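Local coordinates for heme utilization carrier protein (Escherichia coli O157:H7, PDB 2OVI), which binds heme and probably carries it within the cell as part of bacterial heme uptake and utilization, at residues G58-L63 with L133-G138; I107-R112 with A120-F125; V4-F9 with E23-T28; E8-E13 with R34-S39. All coordinates share one frame; numbering follows the deposited sequence.

Contact 1 (G58-L63 with L133-G138); sequences GNVTTL and LKIFLG
Thr61 pairs with Phe136 and Leu63 with Lys134 as hydrogen-bonded pairs of two antiparallel strands, whose axes approach to 4.7 Å at 153° between their directions. Thr61 N gives a nearly straight bond of 3.0 Å to Phe136 O (176° at the hydrogen), and Phe136 N returns one of 2.8 Å to Thr61 O. Leu63 N meets Lys134 O at 2.8 Å, and Lys134 N closes that pair through Leu63 O. Between them, Thr62 and Ile135 form a non-hydrogen-bonded pair whose beta-branched side chains lie side by side, shapes well suited to an extended backbone. Next to this pair Val60 CG2 touches Ile135 CG2 at 3.7 Å, and Leu133 CD1 lies 3.8 Å from Thr62 CG2. The face opposite Thr62 carries Thr61, Leu63, Lys134 and Phe136. With CG turned beside the backbone N (chi1 -73°), the Phe136 ring swings along the strand until CE1 lies 4.1 Å from Leu63 CD1. Gly138, lacking a side chain, lets its CA come within 3.6 Å of Asn59 O. Lys134 sends its amine off to a salt bridge with Glu19, and Thr61 OG1 bonds to Ser74 OG. The pair lies in the interior of the six-stranded antiparallel sheet, joining strands 59-65 and 131-137, far apart in sequence, with strand 69-74 on one side, strand 117-125 on the other and helix 147-160 packing on Val60 and Leu137.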
loop_
_atom_site.group_PDB
_atom_site.type_symbol
_atom_site.label_atom_id
_atom_site.label_comp_id
_atom_site.label_asym_id
_atom_site.label_seq_id
_atom_site.Cartn_x
_atom_site.Cartn_y
_atom_site.Cartn_z
ATOM N N GLY A 58 -8.336 5.627 17.957
ATOM C CA GLY A 58 -7.342 6.676 17.818
ATOM C C GLY A 58 -6.298 6.322 16.768
ATOM O O GLY A 58 -6.560 5.561 15.833
ATOM N N ASN A 59 -5.115 6.878 16.897
ATOM C CA ASN A 59 -4.103 6.609 15.911
ATOM C C ASN A 59 -3.517 5.220 15.952
ATOM O O ASN A 59 -3.225 4.678 17.052
ATOM C CB ASN A 59 -2.996 7.643 16.005
ATOM C CG ASN A 59 -3.468 9.017 15.589
ATOM O OD1 ASN A 59 -4.502 9.500 16.060
ATOM N ND2 ASN A 59 -2.717 9.656 14.700
ATOM N N VAL A 60 -3.407 4.655 14.735
ATOM C CA VAL A 60 -2.840 3.352 14.482
ATOM C C VAL A 60 -2.088 3.417 13.166
ATOM O O VAL A 60 -2.138 4.412 12.426
ATOM C CB VAL A 60 -3.940 2.218 14.431
ATOM C CG1 VAL A 60 -4.702 2.168 15.798
ATOM C CG2 VAL A 60 -4.946 2.468 13.361
ATOM N N THR A 61 -1.380 2.355 12.873
ATOM C CA THR A 61 -0.654 2.284 11.637
ATOM C C THR A 61 -1.212 1.159 10.756
ATOM O O THR A 61 -1.235 -0.016 11.128
ATOM C CB THR A 61 0.829 2.051 11.898
ATOM O OG1 THR A 61 1.291 3.177 12.643
ATOM C CG2 THR A 61 1.611 1.910 10.573
ATOM N N THR A 62 -1.665 1.553 9.573
ATOM C CA THR A 62 -2.209 0.618 8.628
ATOM C C THR A 62 -1.112 0.345 7.610
ATOM O O THR A 62 -0.485 1.274 7.057
ATOM C CB THR A 62 -3.485 1.202 7.999
ATOM O OG1 THR A 62 -4.419 1.472 9.040
ATOM C CG2 THR A 62 -4.110 0.172 7.022
ATOM N N LEU A 63 -0.898 -0.929 7.322
ATOM C CA LEU A 63 0.181 -1.290 6.449
ATOM C C LEU A 63 -0.228 -2.267 5.374
ATOM O O LEU A 63 -1.001 -3.191 5.647
ATOM C CB LEU A 63 1.295 -1.921 7.304
ATOM C CG LEU A 63 2.601 -2.405 6.688
ATOM C CD1 LEU A 63 3.644 -2.412 7.783
ATOM C CD2 LEU A 63 2.471 -3.798 6.055
ATOM N N LEU A 133 -3.966 -7.062 4.597
ATOM C CA LEU A 133 -3.695 -5.766 5.253
ATOM C C LEU A 133 -3.294 -6.039 6.699
ATOM O O LEU A 133 -3.641 -7.084 7.249
ATOM C CB LEU A 133 -5.034 -4.960 5.280
ATOM C CG LEU A 133 -4.989 -3.475 5.662
ATOM C CD1 LEU A 133 -4.219 -2.755 4.558
ATOM C CD2 LEU A 133 -6.415 -2.881 5.820
ATOM N N LYS A 134 -2.577 -5.102 7.319
ATOM C CA LYS A 134 -2.225 -5.239 8.707
ATOM C C LYS A 134 -2.456 -3.910 9.417
ATOM O O LYS A 134 -2.294 -2.832 8.814
ATOM C CB LYS A 134 -0.742 -5.581 8.885
ATOM C CG LYS A 134 -0.303 -6.887 8.313
ATOM C CD LYS A 134 1.166 -7.157 8.713
ATOM C CE LYS A 134 1.727 -8.260 7.816
ATOM N NZ LYS A 134 3.028 -8.791 8.301
ATOM N N ILE A 135 -2.847 -3.971 10.686
ATOM C CA ILE A 135 -2.987 -2.735 11.466
ATOM C C ILE A 135 -2.171 -3.006 12.767
ATOM O O ILE A 135 -2.351 -4.065 13.441
ATOM C CB ILE A 135 -4.384 -2.435 11.909
ATOM C CG1 ILE A 135 -5.383 -2.295 10.736
ATOM C CG2 ILE A 135 -4.331 -1.155 12.797
ATOM C CD1 ILE A 135 -5.121 -1.171 9.847
ATOM N N PHE A 136 -1.321 -2.050 13.114
ATOM C CA PHE A 136 -0.432 -2.111 14.311
ATOM C C PHE A 136 -0.856 -1.033 15.283
ATOM O O PHE A 136 -1.164 0.090 14.883
ATOM C CB PHE A 136 1.041 -1.848 13.941
ATOM C CG PHE A 136 1.672 -2.980 13.208
ATOM C CD1 PHE A 136 1.567 -3.076 11.823
ATOM C CD2 PHE A 136 2.338 -3.982 13.901
ATOM C CE1 PHE A 136 2.112 -4.145 11.137
ATOM C CE2 PHE A 136 2.893 -5.076 13.226
ATOM C CZ PHE A 136 2.782 -5.157 11.833
ATOM N N LEU A 137 -0.869 -1.382 16.565
ATOM C CA LEU A 137 -1.286 -0.455 17.617
ATOM C C LEU A 137 -0.338 0.680 17.579
ATOM O O LEU A 137 0.813 0.484 17.232
ATOM C CB LEU A 137 -1.266 -1.132 18.982
ATOM C CG LEU A 137 -2.729 -1.355 19.388
ATOM C CD1 LEU A 137 -3.409 -2.118 18.277
ATOM C CD2 LEU A 137 -2.849 -2.127 20.765
ATOM N N GLY A 138 -0.865 1.864 17.881
ATOM C CA GLY A 138 -0.071 3.067 17.885
ATOM C C GLY A 138 0.917 3.110 19.040
ATOM O O GLY A 138 0.678 2.531 20.122
#

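Contact 2 (I107-R112 with A120-F125); sequences IALIER and ASILFF
Ile107 faces Phe124 in a non-hydrogen-bonded antiparallel pair. Its CG1, turned beside the backbone N (chi1 -64°), comes to 3.9 Å from CD2 of the Phe124 ring, while the other branch, CG2, rests 4.0 Å from Ile122 CG2; one branched residue thus touches two partners. Ala108 is bound at both ends: its N donates to Leu123 O, and its O accepts from Leu123 N at 2.8 Å. The same oxygen also receives a CA-H...O contact from Ile122. A methyl is all Ala108 needs to reach the rim of the Phe125 ring, where CB meets CE1 near the ring plane at 3.8 Å, and the same methyl also meets Val33 of helix 29-34. Leu109 packs alongside Ile122, CG to CG1 at 3.9 Å, and also touches Phe153, Leu156 and Leu160 of helix 147-160. The two strands form a beta hairpin, and as in any extended strand successive side chains alternate: Ile107, Leu109, Ile122 and Phe124 line one face of the six-stranded antiparallel sheet, Ala108, Ile110, Ser121 and Leu123 the other. Ile110 repeats the double backbone bond, with Ser121, both links being 3.0 Å (Ile110 N to Ser121 O and Ser121 N to Ile110 O). Its CG1 sits between the backbone N and the carbonyl carbon (chi1 61°), which lays CD1 4.1 Å from Leu123 CD1 and brings CG1 up to the Ser121 hydroxyl oxygen. At Glu111 only the aliphatic part serves the pair, CG touching Ala120 CB, while OE2 accepts a hydrogen bond from His154.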
loop_
_atom_site.group_PDB
_atom_site.type_symbol
_atom_site.label_atom_id
_atom_site.label_comp_id
_atom_site.label_asym_id
_atom_site.label_seq_id
_atom_site.Cartn_x
_atom_site.Cartn_y
_atom_site.Cartn_z
ATOM N N ILE A 107 -9.100 -13.436 10.522
ATOM C CA ILE A 107 -8.557 -12.257 11.133
ATOM C C ILE A 107 -7.806 -12.699 12.371
ATOM O O ILE A 107 -8.306 -13.537 13.126
ATOM C CB ILE A 107 -9.668 -11.268 11.526
ATOM C CG1 ILE A 107 -10.376 -10.790 10.244
ATOM C CG2 ILE A 107 -9.052 -10.051 12.265
ATOM C CD1 ILE A 107 -11.683 -10.035 10.478
ATOM N N ALA A 108 -6.608 -12.157 12.578
ATOM C CA ALA A 108 -5.840 -12.561 13.773
ATOM C C ALA A 108 -5.380 -11.356 14.595
ATOM O O ALA A 108 -5.044 -10.277 14.034
ATOM C CB ALA A 108 -4.562 -13.486 13.403
ATOM N N LEU A 109 -5.392 -11.536 15.923
ATOM C CA LEU A 109 -4.855 -10.504 16.803
ATOM C C LEU A 109 -3.649 -11.144 17.427
ATOM O O LEU A 109 -3.742 -12.232 17.978
ATOM C CB LEU A 109 -5.840 -10.061 17.882
ATOM C CG LEU A 109 -6.831 -8.980 17.419
ATOM C CD1 LEU A 109 -7.824 -9.660 16.505
ATOM C CD2 LEU A 109 -7.543 -8.261 18.625
ATOM N N ILE A 110 -2.490 -10.519 17.305
ATOM C CA ILE A 110 -1.321 -11.127 17.898
ATOM C C ILE A 110 -0.469 -10.112 18.647
ATOM O O ILE A 110 -0.511 -8.899 18.377
ATOM C CB ILE A 110 -0.397 -11.763 16.869
ATOM C CG1 ILE A 110 0.091 -10.688 15.916
ATOM C CG2 ILE A 110 -1.078 -12.976 16.220
ATOM C CD1 ILE A 110 1.266 -11.142 15.012
ATOM N N GLU A 111 0.343 -10.651 19.557
ATOM C CA GLU A 111 1.284 -9.851 20.338
ATOM C C GLU A 111 2.627 -10.619 20.411
ATOM O O GLU A 111 2.660 -11.823 20.629
ATOM C CB GLU A 111 0.724 -9.613 21.763
ATOM C CG GLU A 111 -0.435 -8.731 21.810
ATOM C CD GLU A 111 -1.149 -8.809 23.136
ATOM O OE1 GLU A 111 -2.021 -9.694 23.283
ATOM O OE2 GLU A 111 -0.845 -7.987 24.030
ATOM N N ARG A 112 3.728 -9.914 20.222
ATOM C CA ARG A 112 5.039 -10.541 20.266
ATOM C C ARG A 112 6.081 -9.427 20.349
ATOM O O ARG A 112 5.806 -8.267 20.042
ATOM C CB ARG A 112 5.290 -11.377 18.984
ATOM C CG ARG A 112 5.265 -10.527 17.683
ATOM C CD ARG A 112 5.352 -11.383 16.403
ATOM N NE ARG A 112 6.631 -11.250 15.705
ATOM C CZ ARG A 112 7.624 -12.108 15.812
ATOM N NH1 ARG A 112 8.733 -11.882 15.149
ATOM N NH2 ARG A 112 7.504 -13.200 16.563
ATOM N N ALA A 120 1.826 -5.211 18.837
ATOM C CA ALA A 120 0.488 -5.755 18.818
ATOM C C ALA A 120 -0.090 -5.401 17.452
ATOM O O ALA A 120 -0.116 -4.218 17.023
ATOM C CB ALA A 120 -0.411 -5.145 19.953
ATOM N N SER A 121 -0.591 -6.413 16.769
ATOM C CA SER A 121 -1.170 -6.103 15.466
ATOM C C SER A 121 -2.414 -6.940 15.134
ATOM O O SER A 121 -2.720 -7.962 15.752
ATOM C CB SER A 121 -0.088 -6.277 14.404
ATOM O OG SER A 121 0.404 -7.602 14.462
ATOM N N ILE A 122 -3.129 -6.488 14.131
ATOM C CA ILE A 122 -4.314 -7.156 13.660
ATOM C C ILE A 122 -4.006 -7.482 12.204
ATOM O O ILE A 122 -3.639 -6.588 11.411
ATOM C CB ILE A 122 -5.563 -6.231 13.725
ATOM C CG1 ILE A 122 -5.959 -5.918 15.185
ATOM C CG2 ILE A 122 -6.754 -6.908 13.029
ATOM C CD1 ILE A 122 -5.582 -4.530 15.630
ATOM N N LEU A 123 -4.152 -8.753 11.857
ATOM C CA LEU A 123 -3.880 -9.211 10.477
ATOM C C LEU A 123 -5.141 -9.697 9.815
ATOM O O LEU A 123 -5.872 -10.475 10.392
ATOM C CB LEU A 123 -2.832 -10.322 10.425
ATOM C CG LEU A 123 -1.386 -9.855 10.656
ATOM C CD1 LEU A 123 -1.215 -9.557 12.103
ATOM C CD2 LEU A 123 -0.373 -10.925 10.275
ATOM N N PHE A 124 -5.399 -9.188 8.604
ATOM C CA PHE A 124 -6.586 -9.589 7.807
ATOM C C PHE A 124 -6.030 -10.504 6.700
ATOM O O PHE A 124 -5.222 -10.065 5.836
ATOM C CB PHE A 124 -7.232 -8.384 7.171
ATOM C CG PHE A 124 -7.799 -7.413 8.172
ATOM C CD1 PHE A 124 -6.981 -6.434 8.749
ATOM C CD2 PHE A 124 -9.146 -7.491 8.526
ATOM C CE1 PHE A 124 -7.539 -5.506 9.717
ATOM C CE2 PHE A 124 -9.715 -6.610 9.470
ATOM C CZ PHE A 124 -8.905 -5.610 10.066
ATOM N N PHE A 125 -6.482 -11.757 6.699
ATOM C CA PHE A 125 -5.934 -12.735 5.724
ATOM C C PHE A 125 -6.862 -13.087 4.559
ATOM O O PHE A 125 -8.070 -13.128 4.733
ATOM C CB PHE A 125 -5.626 -14.080 6.430
ATOM C CG PHE A 125 -4.494 -14.003 7.424
ATOM C CD1 PHE A 125 -4.724 -13.636 8.769
ATOM C CD2 PHE A 125 -3.206 -14.374 7.048
ATOM C CE1 PHE A 125 -3.690 -13.641 9.704
ATOM C CE2 PHE A 125 -2.181 -14.384 7.983
ATOM C CZ PHE A 125 -2.429 -14.004 9.327
#

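Contact 3 (V4-F9 with E23-T28); sequences VSLQEF and EQYNTT
Tyr25 OH hydrogen-bonds to Val4 O at 3.0 Å from well above the carbonyl plane, so the link misses the usual lone-pair directions. The side chain spans from just past the end of helix 18-24 to the start of helix 6-9, an apt job for tyrosine, whose flat apolar body can be packed while its hydroxyl bonds at the far end. Val4 O itself lies at the ring's edge, and Leu6 lies over a face: Leu6 CG stands 4.1 Å from the ring centroid and only 22° off the normal, a CH-pi contact. Leu6 also reaches Thr27, CD1 and CG2 meeting tip to tip at 4.1 Å. Phe9, one helical turn from Ser5, has CG anti to its N (chi1 179°), and CD2 of its ring comes 3.5 Å from CE2 of Tyr25; the two ring planes differ by 31° and their centroids are 5.7 Å apart. Both segments hold helix-end motifs. Ser5 is an N-cap, OG accepting from Glu8 N at 3.2 Å, and Asn26 is the C-prime residue of a Schellman motif, a place needing positive phi, which asparagine tolerates well; its N bonds to Glu23 O at 2.7 Å. Two residues on, Thr28 caps the next helix by accepting from Glu31 N with its hydroxyl. Val21 of helix 18-24 meets both Leu6 and Phe9.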
loop_
_atom_site.group_PDB
_atom_site.type_symbol
_atom_site.label_atom_id
_atom_site.label_comp_id
_atom_site.label_asym_id
_atom_site.label_seq_id
_atom_site.Cartn_x
_atom_site.Cartn_y
_atom_site.Cartn_z
ATOM N N VAL A 4 13.259 -29.180 14.724
ATOM C CA VAL A 4 12.433 -28.228 15.545
ATOM C C VAL A 4 11.145 -27.871 14.828
ATOM O O VAL A 4 11.167 -27.392 13.686
ATOM C CB VAL A 4 13.201 -26.929 15.840
ATOM C CG1 VAL A 4 12.350 -25.987 16.690
ATOM C CG2 VAL A 4 14.507 -27.248 16.543
ATOM N N SER A 5 10.011 -28.100 15.483
ATOM C CA SER A 5 8.720 -27.798 14.874
ATOM C C SER A 5 8.367 -26.292 14.943
ATOM O O SER A 5 8.839 -25.589 15.835
ATOM C CB SER A 5 7.612 -28.626 15.550
ATOM O OG SER A 5 7.255 -28.116 16.832
ATOM N N LEU A 6 7.557 -25.820 13.987
ATOM C CA LEU A 6 7.098 -24.434 13.943
ATOM C C LEU A 6 6.596 -23.997 15.337
ATOM O O LEU A 6 7.062 -22.984 15.886
ATOM C CB LEU A 6 5.934 -24.292 12.961
ATOM C CG LEU A 6 5.781 -23.044 12.074
ATOM C CD1 LEU A 6 4.286 -22.834 11.753
ATOM C CD2 LEU A 6 6.401 -21.807 12.703
ATOM N N GLN A 7 5.667 -24.758 15.929
ATOM C CA GLN A 7 5.147 -24.335 17.239
ATOM C C GLN A 7 6.260 -24.296 18.295
ATOM O O GLN A 7 6.304 -23.409 19.138
ATOM C CB GLN A 7 3.972 -25.229 17.696
ATOM C CG GLN A 7 4.324 -26.478 18.517
ATOM C CD GLN A 7 4.348 -26.225 20.030
ATOM O OE1 GLN A 7 5.206 -25.497 20.536
ATOM N NE2 GLN A 7 3.400 -26.830 20.755
ATOM N N GLU A 8 7.181 -25.244 18.226
ATOM C CA GLU A 8 8.278 -25.258 19.175
ATOM C C GLU A 8 9.195 -24.081 18.855
ATOM O O GLU A 8 9.666 -23.388 19.750
ATOM C CB GLU A 8 9.029 -26.585 19.061
ATOM C CG GLU A 8 9.861 -26.918 20.280
ATOM C CD GLU A 8 9.055 -26.894 21.579
ATOM O OE1 GLU A 8 8.054 -27.641 21.685
ATOM O OE2 GLU A 8 9.433 -26.124 22.493
ATOM N N PHE A 9 9.436 -23.845 17.562
ATOM C CA PHE A 9 10.287 -22.722 17.161
ATOM C C PHE A 9 9.696 -21.414 17.706
ATOM O O PHE A 9 10.382 -20.596 18.333
ATOM C CB PHE A 9 10.397 -22.649 15.643
ATOM C CG PHE A 9 11.234 -21.499 15.163
ATOM C CD1 PHE A 9 12.519 -21.296 15.682
ATOM C CD2 PHE A 9 10.734 -20.589 14.226
ATOM C CE1 PHE A 9 13.303 -20.200 15.288
ATOM C CE2 PHE A 9 11.511 -19.475 13.813
ATOM C CZ PHE A 9 12.803 -19.278 14.348
ATOM N N GLU A 23 8.225 -18.678 5.235
ATOM C CA GLU A 23 8.976 -19.310 4.140
ATOM C C GLU A 23 9.946 -20.364 4.693
ATOM O O GLU A 23 10.041 -21.453 4.146
ATOM C CB GLU A 23 9.744 -18.271 3.327
ATOM C CG GLU A 23 10.788 -17.553 4.106
ATOM C CD GLU A 23 11.744 -16.760 3.211
ATOM O OE1 GLU A 23 12.824 -16.329 3.701
ATOM O OE2 GLU A 23 11.400 -16.577 2.027
ATOM N N GLN A 24 10.622 -20.052 5.797
ATOM C CA GLN A 24 11.565 -20.995 6.385
ATOM C C GLN A 24 10.891 -22.326 6.653
ATOM O O GLN A 24 11.491 -23.388 6.451
ATOM C CB GLN A 24 12.170 -20.432 7.689
ATOM C CG GLN A 24 13.227 -19.319 7.460
ATOM C CD GLN A 24 14.261 -19.700 6.372
ATOM O OE1 GLN A 24 15.012 -20.691 6.512
ATOM N NE2 GLN A 24 14.296 -18.919 5.281
ATOM N N TYR A 25 9.644 -22.287 7.111
ATOM C CA TYR A 25 8.930 -23.531 7.385
ATOM C C TYR A 25 8.069 -23.963 6.211
ATOM O O TYR A 25 7.221 -24.844 6.364
ATOM C CB TYR A 25 8.061 -23.410 8.639
ATOM C CG TYR A 25 8.819 -23.699 9.898
ATOM C CD1 TYR A 25 8.897 -24.997 10.423
ATOM C CD2 TYR A 25 9.544 -22.690 10.517
ATOM C CE1 TYR A 25 9.684 -25.268 11.533
ATOM C CE2 TYR A 25 10.330 -22.946 11.615
ATOM C CZ TYR A 25 10.405 -24.227 12.124
ATOM O OH TYR A 25 11.190 -24.438 13.228
ATOM N N ASN A 26 8.275 -23.347 5.056
ATOM C CA ASN A 26 7.509 -23.714 3.854
ATOM C C ASN A 26 5.997 -23.669 4.132
ATOM O O ASN A 26 5.267 -24.584 3.743
ATOM C CB ASN A 26 7.874 -25.156 3.410
ATOM C CG ASN A 26 7.320 -25.494 2.043
ATOM O OD1 ASN A 26 6.938 -26.656 1.761
ATOM N ND2 ASN A 26 7.264 -24.480 1.161
ATOM N N THR A 27 5.515 -22.645 4.836
ATOM C CA THR A 27 4.082 -22.594 5.122
ATOM C C THR A 27 3.552 -21.170 4.915
ATOM O O THR A 27 4.239 -20.339 4.310
ATOM C CB THR A 27 3.788 -23.118 6.557
ATOM O OG1 THR A 27 2.384 -23.250 6.727
ATOM C CG2 THR A 27 4.355 -22.137 7.675
ATOM N N THR A 28 2.332 -20.888 5.374
ATOM C CA THR A 28 1.758 -19.569 5.173
ATOM C C THR A 28 1.910 -18.684 6.432
ATOM O O THR A 28 2.154 -19.186 7.524
ATOM C CB THR A 28 0.223 -19.679 4.898
ATOM O OG1 THR A 28 -0.405 -20.218 6.070
ATOM C CG2 THR A 28 -0.059 -20.588 3.740
#

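Contact 4 (E8-E13 with R34-S39); sequences EFLKTE and RNLPSS
Leu10 and Leu36 bring the two segments within 5.8 Å, CA to CA, yet no hydrogen bond crosses between them: each segment turns back on itself, through type II turns at Phe9-Thr12 and Leu36-Ser39. Pro37 suits the second position of its turn, where its ring already holds the required phi, while Ser38 and Lys11 take the positive phi of the third. Leu10 does most of the side-chain work. Its CG lies anti to the carbonyl carbon (chi1 -68°), and from there the two methyls divide: CD1 lies 3.7 Å from Asn35 CB, its side chain crossing that of Asn35 at about a right angle, and CD2 meets Leu36 CD2 at 3.9 Å. The Pro37 ring lies more loosely against Leu10, CD coming 4.4 Å from Leu10 CB and 4.1 Å from Lys11 N. The amine of Lys11 is taken up elsewhere, NZ bonding to Gln7 OE1. Leu36 then carries the contact inward, resting on Ile110 and Arg112 of strand 106-114 and on Leu18 of helix 18-24, so that the turn that follows helix 6-9 lies against the loop leading from helix 29-34 into strand 40-43.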
loop_
_atom_site.group_PDB
_atom_site.type_symbol
_atom_site.label_atom_id
_atom_site.label_comp_id
_atom_site.label_asym_id
_atom_site.label_seq_id
_atom_site.Cartn_x
_atom_site.Cartn_y
_atom_site.Cartn_z
ATOM N N GLU A 8 7.181 -25.244 18.226
ATOM C CA GLU A 8 8.278 -25.258 19.175
ATOM C C GLU A 8 9.195 -24.081 18.855
ATOM O O GLU A 8 9.666 -23.388 19.750
ATOM C CB GLU A 8 9.029 -26.585 19.061
ATOM C CG GLU A 8 9.861 -26.918 20.280
ATOM C CD GLU A 8 9.055 -26.894 21.579
ATOM O OE1 GLU A 8 8.054 -27.641 21.685
ATOM O OE2 GLU A 8 9.433 -26.124 22.493
ATOM N N PHE A 9 9.436 -23.845 17.562
ATOM C CA PHE A 9 10.287 -22.722 17.161
ATOM C C PHE A 9 9.696 -21.414 17.706
ATOM O O PHE A 9 10.382 -20.596 18.333
ATOM C CB PHE A 9 10.397 -22.649 15.643
ATOM C CG PHE A 9 11.234 -21.499 15.163
ATOM C CD1 PHE A 9 12.519 -21.296 15.682
ATOM C CD2 PHE A 9 10.734 -20.589 14.226
ATOM C CE1 PHE A 9 13.303 -20.200 15.288
ATOM C CE2 PHE A 9 11.511 -19.475 13.813
ATOM C CZ PHE A 9 12.803 -19.278 14.348
ATOM N N LEU A 10 8.400 -21.221 17.457
ATOM C CA LEU A 10 7.734 -20.037 17.961
ATOM C C LEU A 10 7.683 -20.470 19.412
ATOM O O LEU A 10 7.629 -21.667 19.678
ATOM C CB LEU A 10 6.328 -19.917 17.347
ATOM C CG LEU A 10 6.376 -19.616 15.828
ATOM C CD1 LEU A 10 4.933 -19.651 15.242
ATOM C CD2 LEU A 10 7.043 -18.248 15.565
ATOM N N LYS A 11 7.711 -19.537 20.346
ATOM C CA LYS A 11 7.691 -19.911 21.782
ATOM C C LYS A 11 9.092 -19.650 22.293
ATOM O O LYS A 11 9.298 -19.320 23.450
ATOM C CB LYS A 11 7.329 -21.386 22.022
ATOM C CG LYS A 11 7.178 -21.735 23.481
ATOM C CD LYS A 11 6.830 -23.204 23.700
ATOM C CE LYS A 11 5.343 -23.454 23.670
ATOM N NZ LYS A 11 4.782 -23.035 22.377
ATOM N N THR A 12 10.044 -19.792 21.389
ATOM C CA THR A 12 11.420 -19.496 21.681
ATOM C C THR A 12 11.516 -17.990 21.382
ATOM O O THR A 12 12.552 -17.372 21.579
ATOM C CB THR A 12 12.360 -20.323 20.758
ATOM O OG1 THR A 12 13.584 -20.595 21.443
ATOM C CG2 THR A 12 12.682 -19.583 19.497
ATOM N N GLU A 13 10.399 -17.420 20.915
ATOM C CA GLU A 13 10.294 -15.995 20.582
ATOM C C GLU A 13 11.355 -15.600 19.582
ATOM O O GLU A 13 12.203 -14.750 19.864
ATOM C CB GLU A 13 10.435 -15.115 21.826
ATOM C CG GLU A 13 9.448 -15.442 22.931
ATOM C CD GLU A 13 9.575 -14.513 24.119
ATOM O OE1 GLU A 13 10.699 -14.359 24.647
ATOM O OE2 GLU A 13 8.545 -13.942 24.527
ATOM N N ARG A 34 -1.016 -18.752 13.705
ATOM C CA ARG A 34 -1.877 -19.711 14.387
ATOM C C ARG A 34 -1.043 -20.408 15.453
ATOM O O ARG A 34 -1.560 -20.758 16.506
ATOM C CB ARG A 34 -2.431 -20.695 13.367
ATOM C CG ARG A 34 -3.631 -21.496 13.756
ATOM C CD ARG A 34 -3.979 -22.540 12.654
ATOM N NE ARG A 34 -4.800 -22.017 11.560
ATOM C CZ ARG A 34 -6.084 -21.677 11.669
ATOM N NH1 ARG A 34 -6.765 -21.214 10.609
ATOM N NH2 ARG A 34 -6.702 -21.776 12.844
ATOM N N ASN A 35 0.245 -20.606 15.185
ATOM C CA ASN A 35 1.135 -21.212 16.149
ATOM C C ASN A 35 1.866 -20.295 17.148
ATOM O O ASN A 35 2.684 -20.801 17.940
ATOM C CB ASN A 35 2.161 -22.060 15.441
ATOM C CG ASN A 35 1.558 -23.329 14.920
ATOM O OD1 ASN A 35 1.050 -23.385 13.789
ATOM N ND2 ASN A 35 1.560 -24.362 15.766
ATOM N N LEU A 36 1.600 -18.991 17.118
ATOM C CA LEU A 36 2.237 -18.041 18.048
ATOM C C LEU A 36 1.621 -18.159 19.428
ATOM O O LEU A 36 0.381 -18.312 19.582
ATOM C CB LEU A 36 2.025 -16.575 17.630
ATOM C CG LEU A 36 2.941 -15.743 16.760
ATOM C CD1 LEU A 36 2.401 -14.311 16.938
ATOM C CD2 LEU A 36 4.426 -15.820 17.161
ATOM N N PRO A 37 2.446 -18.025 20.473
ATOM C CA PRO A 37 1.784 -18.162 21.783
ATOM C C PRO A 37 0.723 -17.095 21.964
ATOM O O PRO A 37 0.913 -15.932 21.580
ATOM C CB PRO A 37 2.948 -18.048 22.804
ATOM C CG PRO A 37 4.190 -17.666 22.013
ATOM C CD PRO A 37 3.920 -18.001 20.552
ATOM N N SER A 38 -0.414 -17.496 22.513
ATOM C CA SER A 38 -1.523 -16.570 22.788
ATOM C C SER A 38 -2.245 -15.811 21.631
ATOM O O SER A 38 -3.062 -14.927 21.915
ATOM C CB SER A 38 -1.063 -15.539 23.827
ATOM O OG SER A 38 -0.690 -16.179 25.033
ATOM N N SER A 39 -1.957 -16.129 20.369
ATOM C CA SER A 39 -2.628 -15.447 19.254
ATOM C C SER A 39 -4.126 -15.770 19.238
ATOM O O SER A 39 -4.564 -16.809 19.749
ATOM C CB SER A 39 -2.042 -15.897 17.894
ATOM O OG SER A 39 -2.337 -17.284 17.677
#

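Contacts 1 and 2 belong to one sheet, their centres about 10 Å apart; strands 117-125 and 131-137 are neighbours, with a probable hydrogen bond from Leu137 N to Ala120 O at 3.0 Å. Contacts 3 and 4 share Glu8 and Phe9 and lie together at the N-terminal end of the chain, with centres about 10 Å apart and Asn35 packing on Leu6 and Gln7. Contact 4 is the bridge between the groups: its Leu36 and Ser39 touch Ile110 of contact 2, Ser39 CB lying 3.5 Å from Ile110 CG2. Contacts 1 and 3, with centres about 26 Å apart, stand on opposite sides of the chain's centre.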